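Local coordinates for protein dATP pyrophosphohydrolase (Escherichia coli, PDB 2O1C) that probably hydrolyses dihydroneopterin triphosphate to the monophosphate and pyrophosphate for folate biosynthesis, and can also cleave nucleoside triphosphates, preferring dATP, at residues 25-30 and 37-42; 57-62 and 115-120. All coordinates share one frame; numbering follows the deposited sequence.

How the interactions relate
Following the chain from its N terminus, strand 23-28 is reached first, and interaction 1 closes the short loop that leads from it into strand 36-42, making a beta hairpin. Strand 36-42 then runs into the Nudix box and its helix, 49-61. Interaction 2 closes a much longer loop, holding the end of that helix against 115-120 just before strand 121-125. The two closures are in series, neither enclosing nor crossing the other, yet their centres are about 8 Å apart. Gln-28 O lies 2.7 Å from Leu-119 N, a probable hydrogen bond, and Val-39 packs on Glu-60. Hairpin, helix and loop thus meet beside the bound pyrophosphate, around the probable magnesium and substrate site.

Interaction 1 of 2, residues 25-30 and 37-42; sequences LMLQRR and QSVTGS. With PPV (pyrophosphate), chain G; SO4 (sulfate ion), chain E.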
loop_
_atom_site.group_PDB
_atom_site.type_symbol
_atom_site.label_atom_id
_atom_site.label_comp_id
_atom_site.label_asym_id
_atom_site.label_seq_id
_atom_site.Cartn_x
_atom_site.Cartn_y
_atom_site.Cartn_z
ATOM N N LEU A 25 -6.533 3.827 -6.540
ATOM C CA LEU A 25 -6.978 4.284 -5.236
ATOM C C LEU A 25 -5.798 4.875 -4.458
ATOM O O LEU A 25 -4.910 4.149 -4.057
ATOM C CB LEU A 25 -7.561 3.105 -4.444
ATOM C CG LEU A 25 -8.699 3.311 -3.422
ATOM C CD1 LEU A 25 -8.581 2.330 -2.257
ATOM C CD2 LEU A 25 -8.909 4.734 -2.918
ATOM N N MET A 26 -5.805 6.188 -4.253
ATOM C CA MET A 26 -4.723 6.850 -3.521
ATOM C C MET A 26 -5.216 7.366 -2.169
ATOM O O MET A 26 -6.320 7.908 -2.056
ATOM C CB MET A 26 -4.081 7.946 -4.376
ATOM C CG MET A 26 -3.439 7.388 -5.672
ATOM S SD MET A 26 -2.173 6.134 -5.355
ATOM C CE MET A 26 -0.820 7.202 -4.848
ATOM N N LEU A 27 -4.399 7.149 -1.141
ATOM C CA LEU A 27 -4.794 7.371 0.241
ATOM C C LEU A 27 -3.800 8.308 0.918
ATOM O O LEU A 27 -2.577 8.097 0.838
ATOM C CB LEU A 27 -4.832 6.032 0.995
ATOM C CG LEU A 27 -5.750 4.933 0.451
ATOM C CD1 LEU A 27 -5.254 3.557 0.854
ATOM C CD2 LEU A 27 -7.178 5.150 0.927
ATOM N N GLN A 28 -4.340 9.303 1.614
ATOM C CA GLN A 28 -3.560 10.345 2.270
ATOM C C GLN A 28 -3.130 9.920 3.679
ATOM O O GLN A 28 -3.955 9.697 4.567
ATOM C CB GLN A 28 -4.337 11.670 2.301
ATOM C CG GLN A 28 -3.517 12.868 2.816
ATOM C CD GLN A 28 -4.336 14.144 3.019
ATOM O OE1 GLN A 28 -5.553 14.113 3.187
ATOM N NE2 GLN A 28 -3.652 15.271 3.028
ATOM N N ARG A 29 -1.822 9.805 3.877
ATOM C CA ARG A 29 -1.286 9.379 5.178
ATOM C C ARG A 29 -1.542 10.390 6.294
ATOM O O ARG A 29 -1.654 11.583 6.048
ATOM C CB ARG A 29 0.213 9.050 5.080
ATOM C CG ARG A 29 0.511 7.817 4.248
ATOM C CD ARG A 29 1.992 7.453 4.235
ATOM N NE ARG A 29 2.506 7.051 5.550
ATOM C CZ ARG A 29 2.635 5.786 5.965
ATOM N NH1 ARG A 29 2.269 4.765 5.194
ATOM N NH2 ARG A 29 3.136 5.530 7.170
ATOM N N ARG A 30 -1.636 9.883 7.520
ATOM C CA ARG A 30 -1.915 10.717 8.686
ATOM C C ARG A 30 -0.635 11.176 9.394
ATOM O O ARG A 30 -0.689 12.118 10.166
ATOM C CB ARG A 30 -2.843 9.996 9.660
ATOM C CG ARG A 30 -2.176 8.882 10.449
ATOM C CD ARG A 30 -3.117 8.284 11.481
ATOM N NE ARG A 30 -2.617 6.990 11.935
ATOM C CZ ARG A 30 -3.384 5.988 12.358
ATOM N NH1 ARG A 30 -4.705 6.120 12.399
ATOM N NH2 ARG A 30 -2.821 4.847 12.737
ATOM N N GLN A 37 -0.627 7.418 -1.193
ATOM C CA GLN A 37 -0.098 6.087 -1.473
ATOM C C GLN A 37 -1.204 5.059 -1.659
ATOM O O GLN A 37 -2.352 5.262 -1.249
ATOM C CB GLN A 37 0.781 5.628 -0.288
ATOM C CG GLN A 37 0.020 5.670 1.056
ATOM C CD GLN A 37 0.610 4.774 2.133
ATOM O OE1 GLN A 37 0.015 4.606 3.205
ATOM N NE2 GLN A 37 1.787 4.201 1.867
ATOM N N SER A 38 -0.819 3.934 -2.247
ATOM C CA SER A 38 -1.580 2.694 -2.172
ATOM C C SER A 38 -1.462 2.131 -0.745
ATOM O O SER A 38 -0.865 2.748 0.140
ATOM C CB SER A 38 -1.034 1.695 -3.206
ATOM O OG SER A 38 -1.024 2.246 -4.530
ATOM N N VAL A 39 -2.040 0.961 -0.516
ATOM C CA VAL A 39 -2.017 0.335 0.807
ATOM C C VAL A 39 -0.623 -0.231 1.115
ATOM O O VAL A 39 -0.027 -0.938 0.303
ATOM C CB VAL A 39 -3.107 -0.754 0.898
ATOM C CG1 VAL A 39 -2.898 -1.701 2.088
ATOM C CG2 VAL A 39 -4.488 -0.108 0.938
ATOM N N THR A 40 -0.089 0.118 2.279
ATOM C CA THR A 40 1.170 -0.474 2.740
ATOM C C THR A 40 1.072 -0.957 4.187
ATOM O O THR A 40 0.208 -0.515 4.954
ATOM C CB THR A 40 2.357 0.523 2.663
ATOM O OG1 THR A 40 2.088 1.677 3.479
ATOM C CG2 THR A 40 2.648 0.951 1.246
ATOM N N GLY A 41 1.976 -1.854 4.568
ATOM C CA GLY A 41 2.098 -2.215 5.979
ATOM C C GLY A 41 3.173 -3.251 6.240
ATOM O O GLY A 41 3.684 -3.865 5.311
ATOM N N SER A 42 3.500 -3.435 7.513
ATOM C CA SER A 42 4.492 -4.435 7.953
ATOM C C SER A 42 3.980 -5.861 7.851
ATOM O O SER A 42 2.803 -6.119 8.116
ATOM C CB SER A 42 4.879 -4.176 9.413
ATOM O OG SER A 42 5.663 -3.002 9.528
HETATM O O11 PPV G . 3.016 -0.021 10.669
HETATM P P1 PPV G . 3.203 -0.547 9.268
HETATM O O21 PPV G . 4.638 -0.776 8.854
HETATM O O31 PPV G . 2.278 -1.717 9.038
HETATM O OPP PPV G . 2.645 0.663 8.316
HETATM P P2 PPV G . 3.347 1.464 7.077
HETATM O O12 PPV G . 4.372 0.557 6.445
HETATM O O22 PPV G . 3.930 2.730 7.627
HETATM O O32 PPV G . 2.173 1.763 6.185
HETATM S S SO4 E . 1.332 4.786 13.113
HETATM O O1 SO4 E . 0.344 5.861 13.132
HETATM O O2 SO4 E . 2.151 4.914 11.911
HETATM O O3 SO4 E . 2.183 4.895 14.292
HETATM O O4 SO4 E . 0.651 3.494 13.123
HETATM O O HOH W 1 -3.795 1.859 -4.904
#
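Leu-27 and Gln-37 form an antiparallel hydrogen-bonded pair, Leu-27 N lying 2.8 Å from Gln-37 O and Gln-37 N 2.9 Å from Leu-27 O. The pairing is brief: the touching parts run 80° apart, and farther along side chains and a bound pyrophosphate span the divergence. Packing is tight around this pair. Leu-27 CD1 rests 3.7 Å from Val-39 CG2, the two side chains side by side and pointing the same way, with Val-61 of helix 49-61 against both. Met-26, folded at chi2 and chi3, returns its CE to 3.6 Å from Gln-37 CA. The solvent side is looser, where exposed Arg-30 makes weak bonds from NE and NH2 to one oxygen of a sulfate, probably from the crystallisation liquor.

Between these extremes lies the polar part. With CG between its backbone N and carbonyl carbon (chi1 55°), Gln-37 reaches out to Arg-29, amide and guanidinium planes 75° apart. Arg-29 NH1 sits 3.0 Å from Gln-37 OE1, above the carbonyl plane, while His-118 NE2 also bonds that oxygen. Gln-37 NE2 donates to Thr-40 OG1 at 3.0 Å, and Thr-40 OG1 donates to pyrophosphate O32 at 2.7 Å. Arg-29 NH2 holds pyrophosphate O22 at 2.9 Å and also pairs with Asp-31. A leucine in place of Gln-37 would probably leave Arg-29 NH1 and His-118 NE2 without their shared acceptor and Thr-40 OG1 without its donor, both phosphate-binding groups less firmly set. The chemistry suggests that Gln-37 is a second-shell residue positioning two groups that donate hydrogen bonds to the phosphates, consistent with the substrate-binding role assigned to Arg-29 and Thr-40 in relatives.

Interaction 2 of 2, residues 57-62 and 115-120; sequences VKEEVT and FTEHLA
Glu-60 meets Glu-117 and His-118 with its side chain, while its carbonyl oxygen engages the backbone of 115-120. The CB makes no close approach to that segment. CG, placed anti to the carbonyl carbon (chi1 -63°), comes within 3.6 Å of Glu-117 OE1, and CD within 3.7 Å of His-118 CE1. At the tip the oxygens part: OE1 lies near the plane of the imidazole, at the CE1 edge, whereas OE2 stands 3.2 Å from Glu-117 OE1. Those last two atoms are both acceptors, so no hydrogen bond joins them, and the carboxylates are turned 89° to one another.

Hydrogen bonds to the helix carbonyls tie the two segments together around these acids. Thr-116 OG1 donates a very short bond, 2.5 Å, to Glu-59 O. Thr-116 N reaches Glu-60 O at 3.3 Å, from 36° above the carbonyl plane, and Phe-115 CA adds a CH···O contact of 3.4 Å to the same oxygen. A water also donates to Glu-60 O at 2.7 Å and accepts from Glu-117 N; His-118 ND1 is hydrogen-bonded to it too, while the other ring nitrogen, NE2, turns to Gln-37. The last turn of the helix is therefore held by the loop through its carbonyls, just before Thr-62 leaves helical geometry with positive phi. Farther out, a second water sits between Glu-59 OE1, itself paired with Arg-55, and Glu-117 OE2.

Acidic side chains from the Nudix box helix facing a loop glutamate are typical of the Nudix metal site, and Glu-60 and Glu-117, with Glu-56, are its likely magnesium ligands, as in relatives.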
loop_
_atom_site.group_PDB
_atom_site.type_symbol
_atom_site.label_atom_id
_atom_site.label_comp_id
_atom_site.label_asym_id
_atom_site.label_seq_id
_atom_site.Cartn_x
_atom_site.Cartn_y
_atom_site.Cartn_z
ATOM N N VAL A 57 -5.251 -4.565 3.687
ATOM C CA VAL A 57 -6.334 -4.111 2.794
ATOM C C VAL A 57 -7.649 -4.011 3.589
ATOM O O VAL A 57 -8.378 -3.014 3.492
ATOM C CB VAL A 57 -6.464 -5.028 1.547
ATOM C CG1 VAL A 57 -7.715 -4.687 0.707
ATOM C CG2 VAL A 57 -5.208 -4.923 0.677
ATOM N N LYS A 58 -7.913 -5.031 4.400
ATOM C CA LYS A 58 -9.088 -5.064 5.274
ATOM C C LYS A 58 -9.052 -3.977 6.354
ATOM O O LYS A 58 -10.056 -3.282 6.586
ATOM C CB LYS A 58 -9.245 -6.449 5.915
ATOM C CG LYS A 58 -10.571 -6.637 6.654
ATOM C CD LYS A 58 -10.739 -8.040 7.225
ATOM C CE LYS A 58 -12.168 -8.220 7.737
ATOM N NZ LYS A 58 -12.437 -9.598 8.222
ATOM N N GLU A 59 -7.902 -3.838 7.007
ATOM C CA GLU A 59 -7.735 -2.879 8.105
ATOM C C GLU A 59 -7.787 -1.431 7.622
ATOM O O GLU A 59 -8.423 -0.580 8.251
ATOM C CB GLU A 59 -6.422 -3.141 8.853
ATOM C CG GLU A 59 -6.450 -4.337 9.808
ATOM C CD GLU A 59 -5.119 -4.554 10.526
ATOM O OE1 GLU A 59 -4.143 -3.825 10.246
ATOM O OE2 GLU A 59 -5.045 -5.460 11.369
ATOM N N GLU A 60 -7.141 -1.162 6.494
ATOM C CA GLU A 60 -7.005 0.208 6.009
ATOM C C GLU A 60 -8.160 0.724 5.149
ATOM O O GLU A 60 -8.486 1.899 5.225
ATOM C CB GLU A 60 -5.697 0.397 5.259
ATOM C CG GLU A 60 -4.451 0.186 6.113
ATOM C CD GLU A 60 -3.208 0.760 5.479
ATOM O OE1 GLU A 60 -3.072 0.706 4.241
ATOM O OE2 GLU A 60 -2.359 1.282 6.223
ATOM N N VAL A 61 -8.737 -0.134 4.306
ATOM C CA VAL A 61 -9.785 0.314 3.373
ATOM C C VAL A 61 -11.047 -0.544 3.418
ATOM O O VAL A 61 -11.929 -0.411 2.558
ATOM C CB VAL A 61 -9.272 0.456 1.903
ATOM C CG1 VAL A 61 -8.151 1.474 1.821
ATOM C CG2 VAL A 61 -8.825 -0.890 1.324
ATOM N N THR A 62 -11.114 -1.424 4.419
ATOM C CA THR A 62 -12.316 -2.209 4.706
ATOM C C THR A 62 -12.804 -2.999 3.482
ATOM O O THR A 62 -14.008 -3.080 3.196
ATOM C CB THR A 62 -13.447 -1.321 5.304
ATOM O OG1 THR A 62 -12.876 -0.253 6.077
ATOM C CG2 THR A 62 -14.377 -2.143 6.200
ATOM N N PHE A 115 -12.184 4.337 4.872
ATOM C CA PHE A 115 -10.796 4.334 5.302
ATOM C C PHE A 115 -10.733 4.575 6.802
ATOM O O PHE A 115 -11.577 5.273 7.374
ATOM C CB PHE A 115 -9.981 5.380 4.526
ATOM C CG PHE A 115 -10.553 6.772 4.590
ATOM C CD1 PHE A 115 -11.563 7.171 3.715
ATOM C CD2 PHE A 115 -10.080 7.685 5.527
ATOM C CE1 PHE A 115 -12.094 8.464 3.774
ATOM C CE2 PHE A 115 -10.602 8.983 5.592
ATOM C CZ PHE A 115 -11.617 9.370 4.711
ATOM N N THR A 116 -9.732 3.987 7.440
ATOM C CA THR A 116 -9.680 3.964 8.898
ATOM C C THR A 116 -8.435 4.643 9.448
ATOM O O THR A 116 -8.451 5.187 10.550
ATOM C CB THR A 116 -9.739 2.513 9.432
ATOM O OG1 THR A 116 -8.601 1.781 8.956
ATOM C CG2 THR A 116 -11.015 1.821 8.963
ATOM N N GLU A 117 -7.360 4.617 8.670
ATOM C CA GLU A 117 -6.054 5.047 9.153
ATOM C C GLU A 117 -5.523 6.251 8.382
ATOM O O GLU A 117 -4.616 6.941 8.851
ATOM C CB GLU A 117 -5.061 3.877 9.095
ATOM C CG GLU A 117 -5.513 2.631 9.882
ATOM C CD GLU A 117 -4.544 1.457 9.795
ATOM O OE1 GLU A 117 -3.441 1.601 9.230
ATOM O OE2 GLU A 117 -4.881 0.375 10.314
ATOM N N HIS A 118 -6.083 6.502 7.202
ATOM C CA HIS A 118 -5.672 7.626 6.376
ATOM C C HIS A 118 -6.596 8.827 6.590
ATOM O O HIS A 118 -7.599 8.737 7.306
ATOM C CB HIS A 118 -5.622 7.203 4.893
ATOM C CG HIS A 118 -4.503 6.258 4.575
ATOM N ND1 HIS A 118 -4.586 4.899 4.795
ATOM C CD2 HIS A 118 -3.258 6.485 4.095
ATOM C CE1 HIS A 118 -3.452 4.325 4.430
ATOM N NE2 HIS A 118 -2.632 5.267 3.995
ATOM N N LEU A 119 -6.257 9.950 5.967
ATOM C CA LEU A 119 -7.022 11.177 6.136
ATOM C C LEU A 119 -8.103 11.370 5.071
ATOM O O LEU A 119 -9.094 12.097 5.274
ATOM C CB LEU A 119 -6.068 12.359 6.129
ATOM C CG LEU A 119 -5.025 12.408 7.253
ATOM C CD1 LEU A 119 -4.146 13.623 7.047
ATOM C CD2 LEU A 119 -5.662 12.448 8.653
ATOM N N ALA A 120 -7.905 10.711 3.937
ATOM C CA ALA A 120 -8.683 10.970 2.734
ATOM C C ALA A 120 -8.313 9.962 1.666
ATOM O O ALA A 120 -7.294 9.281 1.771
ATOM C CB ALA A 120 -8.403 12.371 2.220
HETATM O O HOH W 2 -3.265 -1.454 9.550
HETATM O O HOH W 3 -6.939 3.953 5.934
#